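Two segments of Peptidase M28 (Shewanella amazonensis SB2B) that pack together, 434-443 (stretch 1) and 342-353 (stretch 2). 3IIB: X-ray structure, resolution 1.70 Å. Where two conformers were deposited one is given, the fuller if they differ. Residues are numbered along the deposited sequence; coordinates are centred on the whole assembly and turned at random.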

# COMPACT_ATOMS: atom_id res chain seq x y z
N LYS A 434 -14.51 44.73 4.17
CA LYS A 434 -14.06 46.05 4.65
C LYS A 434 -13.27 46.05 5.95
O LYS A 434 -12.93 47.13 6.44
CB LYS A 434 -15.30 46.95 4.80
CG LYS A 434 -16.08 47.11 3.52
CD LYS A 434 -15.24 47.73 2.45
N VAL A 435 -13.03 44.87 6.53
CA VAL A 435 -12.34 44.78 7.81
C VAL A 435 -10.88 45.16 7.64
O VAL A 435 -10.19 44.69 6.73
CB VAL A 435 -12.46 43.35 8.42
CG1 VAL A 435 -11.84 43.30 9.82
CG2 VAL A 435 -13.97 42.91 8.44
N GLU A 436 -10.39 45.97 8.58
CA GLU A 436 -8.98 46.28 8.65
C GLU A 436 -8.27 45.15 9.37
O GLU A 436 -8.53 44.90 10.53
CB GLU A 436 -8.74 47.64 9.35
CG GLU A 436 -7.29 47.92 9.57
CD GLU A 436 -6.51 47.92 8.27
OE1 GLU A 436 -6.83 48.77 7.41
OE2 GLU A 436 -5.60 47.08 8.11
N LEU A 437 -7.36 44.47 8.67
CA LEU A 437 -6.71 43.29 9.22
C LEU A 437 -5.36 43.54 9.93
O LEU A 437 -4.82 42.65 10.58
CB LEU A 437 -6.54 42.21 8.14
CG LEU A 437 -7.80 41.72 7.41
CD1 LEU A 437 -7.36 40.56 6.48
CD2 LEU A 437 -8.90 41.29 8.43
N ARG A 438 -4.86 44.76 9.82
CA ARG A 438 -3.56 45.10 10.33
C ARG A 438 -3.73 46.15 11.46
O ARG A 438 -4.76 46.85 11.54
CB ARG A 438 -2.71 45.64 9.18
CG ARG A 438 -2.40 44.64 8.10
CD ARG A 438 -1.58 45.27 7.05
NE ARG A 438 -1.32 44.33 5.96
CZ ARG A 438 -0.13 44.13 5.41
NH1 ARG A 438 0.92 44.82 5.81
NH2 ARG A 438 0.03 43.22 4.46
N PRO A 439 -2.73 46.29 12.32
CA PRO A 439 -1.52 45.52 12.41
C PRO A 439 -1.71 44.20 13.12
O PRO A 439 -2.59 44.06 13.98
CB PRO A 439 -0.62 46.42 13.26
CG PRO A 439 -1.56 47.03 14.23
CD PRO A 439 -2.81 47.28 13.42
N LEU A 440 -0.87 43.22 12.79
CA LEU A 440 -0.88 41.94 13.49
C LEU A 440 -0.35 42.12 14.89
O LEU A 440 0.65 42.81 15.08
CB LEU A 440 0.03 40.93 12.77
CG LEU A 440 -0.32 40.61 11.33
CD1 LEU A 440 0.54 39.41 10.75
CD2 LEU A 440 -1.79 40.34 11.21
N PRO A 441 -1.00 41.50 15.89
CA PRO A 441 -0.46 41.54 17.25
C PRO A 441 0.83 40.69 17.36
O PRO A 441 1.05 39.79 16.53
CB PRO A 441 -1.58 40.93 18.09
CG PRO A 441 -2.29 40.02 17.15
CD PRO A 441 -2.15 40.60 15.78
N PRO A 442 1.70 41.01 18.34
CA PRO A 442 2.92 40.24 18.58
C PRO A 442 2.68 38.74 18.76
O PRO A 442 1.74 38.36 19.46
CB PRO A 442 3.43 40.81 19.91
CG PRO A 442 2.92 42.20 19.94
CD PRO A 442 1.59 42.17 19.24
N LYS A 443 3.53 37.92 18.15
CA LYS A 443 3.48 36.46 18.30
C LYS A 443 3.77 36.04 19.74
O LYS A 443 2.91 35.46 20.41
CB LYS A 443 4.48 35.77 17.35
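Stretch 2 (342-353) WRVADTAHSPVI

Stretch 1 has no regular helix or strand; a cis peptide bond precedes Pro 439. Stretch 2 begins as the end of a strand at Trp 342 and Arg 343, turns through Val 344 and Ala 345, and continues as a helix kinked at Pro 351, whose ring nitrogen has no hydrogen to donate. The two run in opposite senses: the helix lies by Val 435 and Leu 437, the strand end by Leu 440 to Lys 443. Together they bury 614 Å². The closest CA pair is Leu 440 and Ala 345, 4.6 Å apart.

Three direct hydrogen bonds join them. Ala 345 N donates to Leu 437 O at 2.7 Å, so the turn before the helix is tied to the backbone of stretch 1. The other two come from one guanidinium. Arg 343 NH1 donates to Pro 441 O at 2.9 Å, and Arg 343 NH2 donates to the same Pro 441 O at 3.1 Å. This oxygen lies near the guanidinium plane, at its edge, where both nitrogens can reach it.

Two waters serve further carbonyls. Water 1 donates to Pro 439 O (2.7 Å from its oxygen) and accepts from Asp 346 N (3.1 Å). Pro 439 O also receives a CA-H...O contact from Ala 345 CA at 3.4 Å. Water 2 donates to Glu 436 O and is hydrogen-bonded to Thr 347 OG1, each 2.8 Å from its oxygen. Within stretch 1, Arg 438 N donates to Glu 436 OE2 at 3.0 Å.

The remaining contacts are largely apolar. Val 435 CG1 lies 3.6 Å from Ala 348 CB, and Val 435 CG2 lies 3.8 Å from Pro 351 CB. Leu 437 CD2 meets Val 352 CG1 at 3.6 Å and Ala 348 CB at 3.7 Å. Pro 441 CD packs 3.3 Å from Val 344 O.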

# COMPACT_ATOMS: atom_id res chain seq x y z
N TRP A 342 -7.07 32.23 12.19
CA TRP A 342 -6.65 33.53 11.64
C TRP A 342 -5.34 33.99 12.20
O TRP A 342 -4.92 33.58 13.28
CB TRP A 342 -7.71 34.61 11.93
CG TRP A 342 -9.06 34.27 11.41
CD1 TRP A 342 -10.06 33.61 12.09
CD2 TRP A 342 -9.55 34.48 10.09
NE1 TRP A 342 -11.15 33.45 11.27
CE2 TRP A 342 -10.85 33.96 10.03
CE3 TRP A 342 -9.03 35.07 8.94
CZ2 TRP A 342 -11.62 34.03 8.90
CZ3 TRP A 342 -9.81 35.15 7.82
CH2 TRP A 342 -11.07 34.64 7.79
N ARG A 343 -4.72 34.90 11.46
CA ARG A 343 -3.63 35.72 11.97
C ARG A 343 -3.90 37.11 11.46
O ARG A 343 -3.43 37.50 10.39
CB ARG A 343 -2.31 35.17 11.48
CG ARG A 343 -1.12 35.79 12.14
CD ARG A 343 -0.84 35.33 13.55
NE ARG A 343 0.48 35.87 13.92
CZ ARG A 343 0.69 36.97 14.64
NH1 ARG A 343 -0.31 37.68 15.15
NH2 ARG A 343 1.95 37.40 14.86
N VAL A 344 -4.77 37.82 12.21
CA VAL A 344 -5.21 39.18 11.89
C VAL A 344 -5.09 40.08 13.14
O VAL A 344 -4.85 39.61 14.26
CB VAL A 344 -6.65 39.18 11.36
CG1 VAL A 344 -6.78 38.29 10.08
CG2 VAL A 344 -7.65 38.71 12.48
N ALA A 345 -5.33 41.38 12.95
CA ALA A 345 -5.44 42.30 14.06
C ALA A 345 -6.42 41.80 15.12
O ALA A 345 -7.46 41.19 14.80
CB ALA A 345 -5.86 43.71 13.55
N ASP A 346 -6.12 42.09 16.38
CA ASP A 346 -7.02 41.75 17.45
C ASP A 346 -8.44 42.27 17.15
O ASP A 346 -9.42 41.55 17.39
CB ASP A 346 -6.52 42.30 18.79
CG ASP A 346 -5.31 41.53 19.34
OD1 ASP A 346 -5.14 40.34 18.97
OD2 ASP A 346 -4.55 42.14 20.13
N THR A 347 -8.54 43.49 16.62
CA THR A 347 -9.84 44.12 16.36
C THR A 347 -10.55 43.56 15.11
O THR A 347 -11.71 43.86 14.88
CB THR A 347 -9.74 45.64 16.21
OG1 THR A 347 -8.85 45.96 15.13
CG2 THR A 347 -9.28 46.30 17.52
N ALA A 348 -9.83 42.80 14.29
CA ALA A 348 -10.39 42.11 13.13
C ALA A 348 -10.89 40.69 13.43
O ALA A 348 -11.60 40.14 12.62
CB ALA A 348 -9.35 42.02 12.04
N HIS A 349 -10.49 40.08 14.55
CA HIS A 349 -10.74 38.65 14.76
C HIS A 349 -12.22 38.31 14.77
O HIS A 349 -12.66 37.44 14.03
CB HIS A 349 -10.10 38.18 16.05
CG HIS A 349 -10.17 36.70 16.27
ND1 HIS A 349 -10.22 36.16 17.54
CD2 HIS A 349 -10.14 35.66 15.41
CE1 HIS A 349 -10.24 34.84 17.45
NE2 HIS A 349 -10.20 34.51 16.17
N SER A 350 -13.01 38.93 15.64
CA SER A 350 -14.42 38.61 15.68
C SER A 350 -15.08 38.96 14.33
O SER A 350 -15.89 38.20 13.84
CB SER A 350 -15.10 39.27 16.86
OG SER A 350 -14.57 38.75 18.06
N PRO A 351 -14.71 40.11 13.71
CA PRO A 351 -15.30 40.40 12.37
C PRO A 351 -15.05 39.36 11.31
O PRO A 351 -15.98 39.02 10.61
CB PRO A 351 -14.67 41.76 11.98
CG PRO A 351 -14.58 42.44 13.28
CD PRO A 351 -14.19 41.34 14.31
N VAL A 352 -13.84 38.79 11.23
CA VAL A 352 -13.56 37.76 10.21
C VAL A 352 -14.20 36.41 10.53
O VAL A 352 -14.69 35.73 9.65
CB VAL A 352 -12.05 37.63 9.85
CG1 VAL A 352 -11.53 38.96 9.25
CG2 VAL A 352 -11.20 37.19 11.08
N ILE A 353 -14.27 36.05 11.81
CA ILE A 353 -15.01 34.86 12.23
C ILE A 353 -16.45 35.02 11.74
O ILE A 353 -17.00 34.10 11.12
CB ILE A 353 -15.00 34.71 13.75
CG1 ILE A 353 -13.62 34.25 14.26
CG2 ILE A 353 -16.14 33.77 14.21
CD1 ILE A 353 -13.52 34.45 15.78
O HOH W 1 -3.65 43.98 16.51
O HOH W 2 -9.95 46.14 12.58